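Long-range contacts in uncharacterized protein (Pyrococcus furiosus, PDB 4XLZ), which probably removes an acetyl group from N,N'-diacetylchitobiose as a metal-dependent deacetylase of the CE-14 family: residues A[111-116]-A[148-154]; A[115-121]-A[156-161]; A[24-28]-A[196-200]. All blocks are in the same frame, centred on the assembly; numbering follows the deposited sequence.

Interaction 1: A[111-116]-A[148-154]. With CD (cadmium ion), chain G.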
loop_
_atom_site.group_PDB
_atom_site.type_symbol
_atom_site.label_atom_id
_atom_site.label_comp_id
_atom_site.label_asym_id
_atom_site.label_seq_id
_atom_site.Cartn_x
_atom_site.Cartn_y
_atom_site.Cartn_z
ATOM N N ASP A 111 9.073 15.623 1.374
ATOM C CA ASP A 111 8.149 16.436 2.222
ATOM C C ASP A 111 6.727 16.280 1.784
ATOM O O ASP A 111 6.413 16.312 0.608
ATOM C CB ASP A 111 8.672 17.890 1.934
ATOM C CG ASP A 111 7.998 18.935 2.720
ATOM O OD1 ASP A 111 7.180 18.751 3.641
ATOM O OD2 ASP A 111 8.378 20.138 2.392
ATOM N N THR A 112 5.893 16.041 2.813
ATOM C CA THR A 112 4.411 15.807 2.717
ATOM C C THR A 112 4.143 14.334 2.365
ATOM O O THR A 112 2.961 13.960 2.261
ATOM C CB THR A 112 3.576 16.697 1.774
ATOM O OG1 THR A 112 3.845 16.495 0.389
ATOM C CG2 THR A 112 3.825 18.237 2.188
ATOM N N GLU A 113 5.214 13.538 2.207
ATOM C CA GLU A 113 5.085 12.139 1.716
ATOM C C GLU A 113 5.885 11.282 2.660
ATOM O O GLU A 113 6.206 10.094 2.234
ATOM C CB GLU A 113 5.577 12.002 0.262
ATOM C CG GLU A 113 4.817 13.056 -0.647
ATOM C CD GLU A 113 5.070 12.909 -2.112
ATOM O OE1 GLU A 113 4.453 13.671 -2.874
ATOM O OE2 GLU A 113 6.008 12.078 -2.538
ATOM N N LEU A 114 6.140 11.598 3.901
ATOM C CA LEU A 114 6.823 10.663 4.804
ATOM C C LEU A 114 5.950 9.429 5.044
ATOM O O LEU A 114 4.865 9.650 5.600
ATOM C CB LEU A 114 7.127 11.408 6.129
ATOM C CG LEU A 114 7.849 10.493 7.151
ATOM C CD1 LEU A 114 9.298 10.020 6.631
ATOM C CD2 LEU A 114 8.034 11.256 8.488
ATOM N N PRO A 115 6.368 8.229 4.733
ATOM C CA PRO A 115 5.483 7.098 5.076
ATOM C C PRO A 115 5.387 6.838 6.518
ATOM O O PRO A 115 6.303 7.165 7.307
ATOM C CB PRO A 115 6.171 5.894 4.367
ATOM C CG PRO A 115 7.145 6.535 3.336
ATOM C CD PRO A 115 7.583 7.846 3.974
ATOM N N TYR A 116 4.300 6.114 6.878
ATOM C CA TYR A 116 4.238 5.576 8.245
ATOM C C TYR A 116 4.333 4.038 8.074
ATOM O O TYR A 116 3.313 3.365 7.768
ATOM C CB TYR A 116 2.914 5.985 8.957
ATOM C CG TYR A 116 2.850 5.425 10.325
ATOM C CD1 TYR A 116 1.967 4.347 10.610
ATOM C CD2 TYR A 116 3.705 5.877 11.339
ATOM C CE1 TYR A 116 1.865 3.829 11.927
ATOM C CE2 TYR A 116 3.673 5.344 12.623
ATOM C CZ TYR A 116 2.764 4.275 12.906
ATOM O OH TYR A 116 2.679 3.702 14.153
ATOM N N HIS A 148 0.116 18.404 10.513
ATOM C CA HIS A 148 1.065 18.001 9.428
ATOM C C HIS A 148 1.394 16.485 9.667
ATOM O O HIS A 148 1.989 16.114 10.683
ATOM C CB HIS A 148 2.379 18.825 9.586
ATOM C CG HIS A 148 3.145 18.828 8.285
ATOM N ND1 HIS A 148 3.381 17.674 7.540
ATOM C CD2 HIS A 148 3.628 19.860 7.547
ATOM C CE1 HIS A 148 3.987 17.994 6.406
ATOM N NE2 HIS A 148 4.142 19.347 6.382
ATOM N N PRO A 149 1.027 15.694 8.673
ATOM C CA PRO A 149 1.230 14.194 8.870
ATOM C C PRO A 149 2.739 13.906 9.017
ATOM O O PRO A 149 3.118 12.981 9.734
ATOM C CB PRO A 149 0.711 13.579 7.564
ATOM C CG PRO A 149 0.713 14.701 6.530
ATOM C CD PRO A 149 0.359 15.989 7.378
ATOM N N ASP A 150 3.649 14.730 8.390
ATOM C CA ASP A 150 5.072 14.402 8.569
ATOM C C ASP A 150 5.438 14.589 10.045
ATOM O O ASP A 150 6.359 13.945 10.548
ATOM C CB ASP A 150 5.991 15.376 7.757
ATOM C CG ASP A 150 5.894 15.216 6.259
ATOM O OD1 ASP A 150 6.374 16.108 5.513
ATOM O OD2 ASP A 150 5.333 14.203 5.704
ATOM N N HIS A 151 4.864 15.596 10.739
ATOM C CA HIS A 151 5.224 15.761 12.151
ATOM C C HIS A 151 4.663 14.627 13.022
ATOM O O HIS A 151 5.409 14.094 13.852
ATOM C CB HIS A 151 4.624 17.131 12.615
ATOM C CG HIS A 151 5.553 18.270 12.284
ATOM N ND1 HIS A 151 5.962 19.147 13.260
ATOM C CD2 HIS A 151 6.226 18.548 11.136
ATOM C CE1 HIS A 151 6.845 20.014 12.675
ATOM N NE2 HIS A 151 6.951 19.717 11.389
ATOM N N ARG A 152 3.370 14.271 12.835
ATOM C CA ARG A 152 2.801 13.212 13.679
ATOM C C ARG A 152 3.586 11.876 13.405
ATOM O O ARG A 152 3.963 11.200 14.372
ATOM C CB ARG A 152 1.352 12.969 13.269
ATOM C CG ARG A 152 0.434 14.167 13.583
ATOM C CD ARG A 152 -1.025 13.776 13.308
ATOM N NE ARG A 152 -1.310 13.501 11.897
ATOM C CZ ARG A 152 -2.005 14.223 11.077
ATOM N NH1 ARG A 152 -2.447 15.461 11.440
ATOM N NH2 ARG A 152 -2.220 13.813 9.847
ATOM N N ARG A 153 3.823 11.620 12.138
ATOM C CA ARG A 153 4.527 10.360 11.826
ATOM C C ARG A 153 5.971 10.346 12.368
ATOM O O ARG A 153 6.424 9.274 12.853
ATOM C CB ARG A 153 4.504 10.087 10.346
ATOM C CG ARG A 153 3.040 9.777 9.851
ATOM C CD ARG A 153 2.951 9.732 8.352
ATOM N NE ARG A 153 1.597 9.316 8.029
ATOM C CZ ARG A 153 1.293 8.766 6.884
ATOM N NH1 ARG A 153 2.179 8.669 5.829
ATOM N NH2 ARG A 153 -0.013 8.273 6.745
ATOM N N THR A 154 6.688 11.505 12.298
ATOM C CA THR A 154 8.012 11.461 12.868
ATOM C C THR A 154 7.985 11.106 14.317
ATOM O O THR A 154 8.857 10.334 14.830
ATOM C CB THR A 154 8.651 12.869 12.625
ATOM O OG1 THR A 154 8.822 13.086 11.236
ATOM C CG2 THR A 154 10.064 12.906 13.288
HETATM CD CD CD G . 8.373 21.034 10.165
HETATM O O HOH W 1 5.528 20.679 4.430
HETATM O O HOH W 2 3.568 12.103 6.000
HETATM O O HOH W 3 6.443 22.271 8.974
#
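D150 turns its carboxylate against the 111-116 loop because CG stands anti to its own carbonyl carbon (chi1 -69°); R153 has the same first torsion and, with a chain extended from CG to NE, meets this loop about one helical turn later. The run H148-P149-D150-H151 at the start of helix 149-164 matches the HxxH motif of the GlcNAc-PI de-N-acetylase (PIG-L/LmbE-like) family. Its last histidine coordinates a cadmium ion through H151 NE2 at 2.3 Å, and H40 and D43 bind the same ion.

D150 divides its two oxygens between two backbone amides. T112 N gives a 2.7 Å bond to D150 OD1 on the syn lone pair, whereas L114 N reaches D150 OD2 at a longer 3.3 Å, from 37° out of the carboxylate plane. D150 OD1 is also hydrogen-bonded to H40, which makes D150 a second-shell residue that probably orients a metal ligand. A water donates to both D150 OD2 and L114 O, a second, water-mediated link between carboxylate and loop.

H148 is the N-cap: H148 ND1 accepts from D150 N at 3.1 Å. On its other nitrogen, H148 NE2 shares a water with D111 OD1, while D111 OD2 accepts from the backbone N of M72.

R153 NH1 donates to L114 O over 2.9 Å, nearly straight at 165° and within the guanidinium plane. Y116 CB lies over one face of that guanidinium, toward its rim, so the group is held at one edge by L114 O and has a carbon over one face. R153 NH2 is hydrogen-bonded to a Tris molecule, probably from the crystallisation liquor. Deeper in, L114 CD2 rests 3.4 Å from T154 OG1, a hydroxyl that itself donates to D150 O.

Interaction 2: A[115-121]-A[156-161]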
loop_
_atom_site.group_PDB
_atom_site.type_symbol
_atom_site.label_atom_id
_atom_site.label_comp_id
_atom_site.label_asym_id
_atom_site.label_seq_id
_atom_site.Cartn_x
_atom_site.Cartn_y
_atom_site.Cartn_z
ATOM N N PRO A 115 6.368 8.229 4.733
ATOM C CA PRO A 115 5.483 7.098 5.076
ATOM C C PRO A 115 5.387 6.838 6.518
ATOM O O PRO A 115 6.303 7.165 7.307
ATOM C CB PRO A 115 6.171 5.894 4.367
ATOM C CG PRO A 115 7.145 6.535 3.336
ATOM C CD PRO A 115 7.583 7.846 3.974
ATOM N N TYR A 116 4.300 6.114 6.878
ATOM C CA TYR A 116 4.238 5.576 8.245
ATOM C C TYR A 116 4.333 4.038 8.074
ATOM O O TYR A 116 3.313 3.365 7.768
ATOM C CB TYR A 116 2.914 5.985 8.957
ATOM C CG TYR A 116 2.850 5.425 10.325
ATOM C CD1 TYR A 116 1.967 4.347 10.610
ATOM C CD2 TYR A 116 3.705 5.877 11.339
ATOM C CE1 TYR A 116 1.865 3.829 11.927
ATOM C CE2 TYR A 116 3.673 5.344 12.623
ATOM C CZ TYR A 116 2.764 4.275 12.906
ATOM O OH TYR A 116 2.679 3.702 14.153
ATOM N N SER A 117 5.546 3.523 8.173
ATOM C CA SER A 117 5.716 2.112 7.751
ATOM C C SER A 117 6.939 1.557 8.475
ATOM O O SER A 117 7.849 2.218 8.981
ATOM C CB SER A 117 5.986 2.083 6.233
ATOM O OG SER A 117 7.257 2.700 5.932
ATOM N N ARG A 118 6.970 0.170 8.419
ATOM C CA ARG A 118 8.154 -0.579 8.925
ATOM C C ARG A 118 9.421 -0.152 8.191
ATOM O O ARG A 118 10.458 -0.017 8.885
ATOM C CB ARG A 118 7.823 -2.062 8.667
ATOM C CG ARG A 118 9.096 -2.959 9.094
ATOM C CD ARG A 118 8.768 -4.460 8.747
ATOM N NE ARG A 118 8.689 -4.478 7.274
ATOM C CZ ARG A 118 8.014 -5.424 6.649
ATOM N NH1 ARG A 118 7.627 -6.511 7.387
ATOM N NH2 ARG A 118 7.836 -5.361 5.303
ATOM N N GLU A 119 9.325 0.132 6.889
ATOM C CA GLU A 119 10.540 0.551 6.171
ATOM C C GLU A 119 11.167 1.795 6.857
ATOM O O GLU A 119 12.414 1.868 7.010
ATOM C CB GLU A 119 10.134 0.814 4.736
ATOM C CG GLU A 119 11.344 1.408 3.983
ATOM C CD GLU A 119 11.064 1.686 2.555
ATOM O OE1 GLU A 119 9.886 1.820 2.148
ATOM O OE2 GLU A 119 12.009 1.772 1.787
ATOM N N VAL A 120 10.342 2.796 7.221
ATOM C CA VAL A 120 11.016 3.998 7.818
ATOM C C VAL A 120 11.505 3.703 9.203
ATOM O O VAL A 120 12.580 4.143 9.622
ATOM C CB VAL A 120 9.956 5.099 7.901
ATOM C CG1 VAL A 120 10.648 6.406 8.472
ATOM C CG2 VAL A 120 9.448 5.466 6.445
ATOM N N ARG A 121 10.817 2.805 9.980
ATOM C CA ARG A 121 11.381 2.372 11.269
ATOM C C ARG A 121 12.700 1.772 11.014
ATOM O O ARG A 121 13.635 1.951 11.885
ATOM C CB ARG A 121 10.456 1.315 11.947
ATOM C CG ARG A 121 9.031 1.929 12.319
ATOM C CD ARG A 121 8.337 0.846 13.205
ATOM N NE ARG A 121 6.945 1.291 13.387
ATOM C CZ ARG A 121 5.955 1.058 12.508
ATOM N NH1 ARG A 121 6.013 0.082 11.609
ATOM N NH2 ARG A 121 4.861 1.816 12.649
ATOM N N PHE A 156 5.693 9.432 16.167
ATOM C CA PHE A 156 5.366 8.012 16.469
ATOM C C PHE A 156 6.466 7.104 16.004
ATOM O O PHE A 156 6.827 6.190 16.738
ATOM C CB PHE A 156 4.052 7.646 15.685
ATOM C CG PHE A 156 2.767 8.203 16.298
ATOM C CD1 PHE A 156 2.483 7.953 17.645
ATOM C CD2 PHE A 156 1.955 8.999 15.467
ATOM C CE1 PHE A 156 1.247 8.472 18.179
ATOM C CE2 PHE A 156 0.732 9.545 16.027
ATOM C CZ PHE A 156 0.416 9.266 17.387
ATOM N N LEU A 157 6.978 7.322 14.800
ATOM C CA LEU A 157 8.066 6.421 14.299
ATOM C C LEU A 157 9.311 6.516 15.181
ATOM O O LEU A 157 10.006 5.505 15.375
ATOM C CB LEU A 157 8.420 6.761 12.894
ATOM C CG LEU A 157 7.296 6.494 11.827
ATOM C CD1 LEU A 157 7.686 7.241 10.481
ATOM C CD2 LEU A 157 7.190 4.956 11.552
ATOM N N ALA A 158 9.602 7.707 15.728
ATOM C CA ALA A 158 10.798 7.789 16.584
ATOM C C ALA A 158 10.647 7.024 17.866
ATOM O O ALA A 158 11.518 6.235 18.240
ATOM C CB ALA A 158 11.013 9.314 16.941
ATOM N N ILE A 159 9.447 7.103 18.505
ATOM C CA ILE A 159 9.191 6.413 19.767
ATOM C C ILE A 159 9.281 4.905 19.478
ATOM O O ILE A 159 9.897 4.142 20.208
ATOM C CB ILE A 159 7.814 6.783 20.314
ATOM C CG1 ILE A 159 7.891 8.250 20.733
ATOM C CG2 ILE A 159 7.476 5.893 21.541
ATOM C CD1 ILE A 159 6.454 8.848 21.012
ATOM N N GLU A 160 8.574 4.471 18.424
ATOM C CA GLU A 160 8.545 3.017 18.054
ATOM C C GLU A 160 9.927 2.543 17.791
ATOM O O GLU A 160 10.315 1.390 18.199
ATOM C CB GLU A 160 7.676 2.859 16.822
ATOM C CG GLU A 160 6.225 3.179 17.171
ATOM C CD GLU A 160 5.396 3.592 15.891
ATOM O OE1 GLU A 160 5.862 3.456 14.752
ATOM O OE2 GLU A 160 4.268 4.130 16.100
ATOM N N SER A 161 10.692 3.303 17.019
ATOM C CA SER A 161 12.032 2.830 16.583
ATOM C C SER A 161 12.965 2.767 17.795
ATOM O O SER A 161 13.841 1.875 17.809
ATOM C CB SER A 161 12.607 3.769 15.563
ATOM O OG SER A 161 11.746 3.744 14.384
#
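L157 supplies the apolar core of this contact, and its two methyl groups do different work. L157 CD2 packs against the Y116 ring, 3.6 Å from Y116 CD2, and against the arginine stem, again 3.6 Å from R121 CG. L157 CD1 meets V120 CG1 at 3.7 Å and lies near P115 O, a buried carbonyl for which the model offers no polar partner.

Beside this core runs a compact polar group centred on E160. R121, its chain extended from CG to NE, takes one oxygen side-on: R121 NE and R121 NH2 both bond E160 OE1 at 2.8 Å, from the same face of the carboxylate plane, with that oxygen in the guanidinium plane. The other oxygen is used by the tyrosine, Y116 OH donating to E160 OE2 over 2.5 Å. Three donors within the chain, joined by R152 of a neighbouring subunit, probably fix the rotation of this carboxylate, and the salt bridge probably favours its ionised form. The helices also come close at a small residue, with R121 CA 5.4 Å from S161 CA; the S161 hydroxyl folds back onto L157 O.

Packing thins toward the partly exposed side, where F156 touches the tyrosine merely through its stem, F156 CB to Y116 CE2 at 3.8 Å, and the F156 ring leads away. There R152 of the neighbouring subunit forms a salt bridge with E160 OE2 and a cation-pi contact with F156. With S117 as N-cap of helix 118-131, the arrangement is that of consecutive crossover helices, 118-131 and 149-164, packed side by side on a Rossmann-like parallel sheet.

Interaction 3: A[24-28]-A[196-200]; sequences LENPF and NYIVD
Y197 buries the most surface here, followed by L24 and N196, and the contact is organised round the Y197 ring. With CG anti to the backbone N (chi1 177°), that ring leaves strand 197-200 and packs against the 24-28 loop. P27 comes over one of its faces in a CH-pi contact: P27 CD lies 3.5 Å from the Y197 ring centroid and 13° off the normal, essentially over the centre. F28 is met differently. The edge of Y197 is directed at the face of F28, a T-shaped pair with centroids 5.2 Å apart and planes at 83°.

The tyrosine's polar end is tied to the loop by a water, which accepts from F28 N at 2.8 Å and lies equally 2.8 Å from Y197 OH. Replacing Y197 by an alanine takes away the ring under P27 and the edge that meets F28, and is likely to open a gap beside both and leave the bridging water without its hydroxyl mate.

L24 works at the other end. Its two methyl groups lie against N196 from one side, L24 CD2 3.6 Å from N196 OD1 and L24 CD1 3.8 Å from N196 O. The asparagine amide is held from both ends, V252 N bonding its oxygen and I267 O accepting from its nitrogen, which probably limits its rotation. F28 continues inward to other aromatic rings, among them F137 of the parallel sheet and F250.

N196 and Y197 both face F250, which makes the start of strand 197-200 a classic beta bulge in the small antiparallel sheet with 247-250.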
loop_
_atom_site.group_PDB
_atom_site.type_symbol
_atom_site.label_atom_id
_atom_site.label_comp_id
_atom_site.label_asym_id
_atom_site.label_seq_id
_atom_site.Cartn_x
_atom_site.Cartn_y
_atom_site.Cartn_z
ATOM N N LEU A 24 13.033 13.997 37.087
ATOM C CA LEU A 24 13.027 15.111 36.104
ATOM C C LEU A 24 13.969 16.194 36.599
ATOM O O LEU A 24 13.938 17.315 36.120
ATOM C CB LEU A 24 11.624 15.683 35.967
ATOM C CG LEU A 24 10.581 14.719 35.310
ATOM C CD1 LEU A 24 9.117 15.076 35.712
ATOM C CD2 LEU A 24 10.694 14.742 33.868
ATOM N N GLU A 25 14.873 15.855 37.479
ATOM C CA GLU A 25 15.744 16.907 37.986
ATOM C C GLU A 25 16.686 17.344 36.872
ATOM O O GLU A 25 16.744 18.521 36.542
ATOM C CB GLU A 25 16.520 16.426 39.248
ATOM C CG GLU A 25 16.597 17.462 40.350
ATOM C CD GLU A 25 15.254 17.580 41.053
ATOM O OE1 GLU A 25 14.747 16.527 41.547
ATOM O OE2 GLU A 25 14.707 18.715 41.091
ATOM N N ASN A 26 17.468 16.441 36.307
ATOM C CA ASN A 26 18.391 16.906 35.274
ATOM C C ASN A 26 18.430 15.722 34.274
ATOM O O ASN A 26 19.399 15.010 34.245
ATOM C CB ASN A 26 19.771 17.187 35.895
ATOM C CG ASN A 26 20.514 18.447 35.280
ATOM O OD1 ASN A 26 20.645 19.467 35.995
ATOM N ND2 ASN A 26 21.028 18.376 33.983
ATOM N N PRO A 27 17.336 15.505 33.516
ATOM C CA PRO A 27 17.293 14.289 32.679
ATOM C C PRO A 27 18.405 14.157 31.665
ATOM O O PRO A 27 18.632 13.006 31.189
ATOM C CB PRO A 27 15.904 14.303 32.079
ATOM C CG PRO A 27 15.517 15.786 32.062
ATOM C CD PRO A 27 16.165 16.376 33.263
ATOM N N PHE A 28 19.055 15.249 31.261
ATOM C CA PHE A 28 20.082 15.172 30.179
ATOM C C PHE A 28 21.509 15.187 30.689
ATOM O O PHE A 28 22.437 15.100 29.879
ATOM C CB PHE A 28 19.940 16.315 29.161
ATOM C CG PHE A 28 18.498 16.555 28.696
ATOM C CD1 PHE A 28 17.564 15.511 28.625
ATOM C CD2 PHE A 28 18.113 17.851 28.327
ATOM C CE1 PHE A 28 16.325 15.778 28.146
ATOM C CE2 PHE A 28 16.849 18.111 27.844
ATOM C CZ PHE A 28 15.954 17.049 27.798
ATOM N N ASN A 196 7.242 18.448 30.864
ATOM C CA ASN A 196 7.519 18.223 32.317
ATOM C C ASN A 196 8.944 18.555 32.662
ATOM O O ASN A 196 9.373 18.339 33.827
ATOM C CB ASN A 196 7.063 16.876 32.848
ATOM C CG ASN A 196 7.553 15.730 32.020
ATOM O OD1 ASN A 196 8.501 15.830 31.286
ATOM N ND2 ASN A 196 6.944 14.594 32.256
ATOM N N TYR A 197 9.705 19.015 31.692
ATOM C CA TYR A 197 11.071 19.499 31.950
ATOM C C TYR A 197 11.305 20.699 31.053
ATOM O O TYR A 197 11.090 20.618 29.783
ATOM C CB TYR A 197 12.077 18.399 31.644
ATOM C CG TYR A 197 13.513 18.876 31.822
ATOM C CD1 TYR A 197 13.910 19.245 33.118
ATOM C CD2 TYR A 197 14.433 18.997 30.743
ATOM C CE1 TYR A 197 15.252 19.721 33.322
ATOM C CE2 TYR A 197 15.743 19.524 30.953
ATOM C CZ TYR A 197 16.103 19.831 32.238
ATOM O OH TYR A 197 17.439 20.240 32.429
ATOM N N ILE A 198 11.726 21.858 31.629
ATOM C CA ILE A 198 11.920 23.059 30.798
ATOM C C ILE A 198 13.382 23.532 30.937
ATOM O O ILE A 198 13.936 23.530 32.068
ATOM C CB ILE A 198 11.094 24.265 31.342
ATOM C CG1 ILE A 198 9.681 23.903 31.607
ATOM C CG2 ILE A 198 11.327 25.537 30.467
ATOM C CD1 ILE A 198 8.971 23.563 30.324
ATOM N N VAL A 199 14.008 23.835 29.806
ATOM C CA VAL A 199 15.395 24.300 29.799
ATOM C C VAL A 199 15.305 25.838 29.622
ATOM O O VAL A 199 14.610 26.345 28.709
ATOM C CB VAL A 199 16.115 23.721 28.628
ATOM C CG1 VAL A 199 17.564 24.325 28.457
ATOM C CG2 VAL A 199 16.229 22.156 28.806
ATOM N N ASP A 200 16.028 26.568 30.543
ATOM C CA ASP A 200 16.044 28.047 30.355
ATOM C C ASP A 200 16.979 28.417 29.225
ATOM O O ASP A 200 18.162 28.023 29.280
ATOM C CB ASP A 200 16.558 28.623 31.713
ATOM C CG ASP A 200 16.643 30.156 31.658
ATOM O OD1 ASP A 200 16.287 30.786 30.693
ATOM O OD2 ASP A 200 17.119 30.683 32.732
HETATM O O HOH W 4 19.112 17.951 32.161
#

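How the interactions relate
From the N terminus, 24-28, between helix 8-19 and the first strand of the parallel sheet, waits until 196-200 to close its loop; interaction 3 thus encloses 167 residues and joins the N-terminal region to the small antiparallel sheet. Interactions 1 and 2 are nested inside that loop and cross each other: 111-116 runs into 115-121, and their partners 148-154 and 156-161 follow in the same order at the start of and along helix 149-164. They share P115 and Y116, and touch directly at L114 and V120. Together they bind the loop after strand 103-109 and the start of helix 118-131 to one helix, with interaction 1 beside the metal. Interaction 3 lies on the opposite side of the chain's centre, about 28 Å from interaction 1 between centres.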